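Local structure of BH2602 protein (Bacillus halodurans, 3NWZ) at the interface of chains A and B. The protein binds coenzyme A and, as a member of the thioesterase superfamily, probably hydrolyses acyl-CoA thioesters. Residues are numbered along the deposited sequence; one frame, centred on the assembly and turned at random. Chains: chain A/B, BH2602 protein.

The interface of chains A and B. Residues chain A 14-17, 20-21; chain B 33, 36-37, 40.
The N-terminal loop of chain A, through A:Phe17 and A:Arg16, lies over the C-terminal half of helix 23-40 of chain B. B:Val33, B:Leu36, B:Leu37 and B:Gln40 form a stripe along that helix. The contact is mainly apolar, and the patch hides 337 Å² in all. A:Phe17 is its wedge. Its CG stands anti to the backbone N (chi1 168°), which turns the ring towards the helix. The CD1–CE1 edge is sandwiched at its rim. The B:Gln40 amide lies over one face and B:Leu36 CB against the other, 3.4 Å from A:Phe17 CE1. The CD1 branch of B:Leu37 comes near the ring plane, beside A:Phe17 CB and CD1, but the modelled fit there is too tight to be trusted in detail. Its other branch, CD2, meets A:Arg16. It lies against one face of the guanidinium, towards the rim, 3.5 Å from A:Arg16 NH2. The arginine chain is extended from CG to NE and crosses the leucine at about a right angle. B:Leu37 sits between A:Arg16 and A:Phe17, although its side-chain placement is uncertain.

B:Gln40 extends from the helix towards the loop with a straight chain beyond CG. Its amide is nearly parallel to the phenyl ring (12°), offset past the CD1 rim on the face that A:Ala21 CB also approaches. B:Gln40 CD is 3.6 Å from A:Phe17 CD1. As modelled, B:Gln40 OE1 is 3.2 Å from the carbonyl A:Phe17 O. Both atoms can only accept, so this is a clash, and the amide orientation is doubtful. At the opposite end, B:Val33 CG2 approaches the carbonyl A:Met14 O at 3.5 Å. The selenomethionine A:Met14 is poorly ordered.

The contact has a two-fold twin. The pairing belongs to the deposited four-copy assembly; the structure alone does not show it to be the form in solution. It sits in the N-terminal helical part, away from the beta-sheets of the hot-dog fold.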
# COMPACT_ATOMS: atom_id res chain seq x y z
N MSE A 14 -20.62 34.11 19.60
CA MSE A 14 -19.47 33.22 19.70
C MSE A 14 -18.35 33.73 18.82
O MSE A 14 -17.46 32.99 18.41
CB MSE A 14 -19.86 31.79 19.31
CG MSE A 14 -20.79 31.11 20.31
SE MSE A 14 -20.21 31.30 22.16
CE MSE A 14 -21.59 32.49 22.84
N GLU A 15 -18.39 35.03 18.52
CA GLU A 15 -17.35 35.63 17.72
C GLU A 15 -16.39 36.33 18.65
O GLU A 15 -15.73 37.30 18.28
CB GLU A 15 -17.93 36.58 16.67
CG GLU A 15 -18.69 35.85 15.55
CD GLU A 15 -17.97 34.61 15.01
OE1 GLU A 15 -18.42 34.04 13.99
OE2 GLU A 15 -16.95 34.20 15.60
N ARG A 16 -16.34 35.83 19.87
CA ARG A 16 -15.43 36.32 20.88
C ARG A 16 -14.13 35.61 20.50
O ARG A 16 -13.19 35.49 21.30
CB ARG A 16 -15.89 35.90 22.28
CG ARG A 16 -16.07 34.41 22.45
CD ARG A 16 -16.63 34.09 23.82
NE ARG A 16 -16.89 32.66 23.99
CZ ARG A 16 -15.95 31.72 24.02
NH1 ARG A 16 -14.67 32.05 23.89
NH2 ARG A 16 -16.29 30.45 24.18
N PHE A 17 -14.12 35.12 19.27
CA PHE A 17 -12.99 34.42 18.68
C PHE A 17 -12.15 35.47 17.94
O PHE A 17 -10.94 35.32 17.81
CB PHE A 17 -13.50 33.34 17.69
CG PHE A 17 -12.41 32.74 16.81
CD1 PHE A 17 -11.63 31.66 17.26
CD2 PHE A 17 -12.13 33.28 15.55
CE1 PHE A 17 -10.60 31.14 16.47
CE2 PHE A 17 -11.10 32.76 14.74
CZ PHE A 17 -10.33 31.69 15.20
N THR A 20 -9.32 37.91 20.26
CA THR A 20 -8.20 37.22 20.90
C THR A 20 -7.63 36.35 19.79
O THR A 20 -6.93 35.37 20.04
CB THR A 20 -8.66 36.30 22.06
OG1 THR A 20 -9.99 35.82 21.81
CG2 THR A 20 -8.61 37.03 23.39
N ALA A 21 -7.96 36.74 18.56
CA ALA A 21 -7.53 36.03 17.36
C ALA A 21 -6.40 36.73 16.63
O ALA A 21 -6.55 37.88 16.22
CB ALA A 21 -8.72 35.87 16.41
N VAL B 33 -16.83 27.02 14.27
CA VAL B 33 -16.41 28.05 15.21
C VAL B 33 -16.16 27.47 16.61
O VAL B 33 -15.35 28.00 17.37
CB VAL B 33 -17.45 29.20 15.31
CG1 VAL B 33 -18.85 28.65 15.17
CG2 VAL B 33 -17.31 29.91 16.66
N LEU B 36 -12.59 25.99 16.47
CA LEU B 36 -11.58 27.06 16.42
C LEU B 36 -11.34 27.62 17.82
O LEU B 36 -10.19 27.70 18.29
CB LEU B 36 -12.01 28.17 15.47
CG LEU B 36 -12.17 27.85 13.98
CD1 LEU B 36 -12.51 29.10 13.21
CD2 LEU B 36 -10.89 27.26 13.45
N LEU B 37 -12.43 28.01 18.49
CA LEU B 37 -12.32 28.54 19.84
C LEU B 37 -11.45 27.56 20.63
O LEU B 37 -10.47 27.95 21.26
CB LEU B 37 -13.72 28.65 20.47
CG LEU B 37 -14.31 30.06 20.71
CD1 LEU B 37 -13.88 31.01 19.62
CD2 LEU B 37 -15.83 29.98 20.76
N GLN B 40 -7.93 27.65 20.08
CA GLN B 40 -7.30 28.73 20.84
C GLN B 40 -6.99 28.23 22.24
O GLN B 40 -5.89 28.40 22.75
CB GLN B 40 -8.21 29.96 20.91
CG GLN B 40 -8.21 30.83 19.66
CD GLN B 40 -9.08 32.07 19.80
OE1 GLN B 40 -9.21 32.85 18.87
NE2 GLN B 40 -9.67 32.25 20.98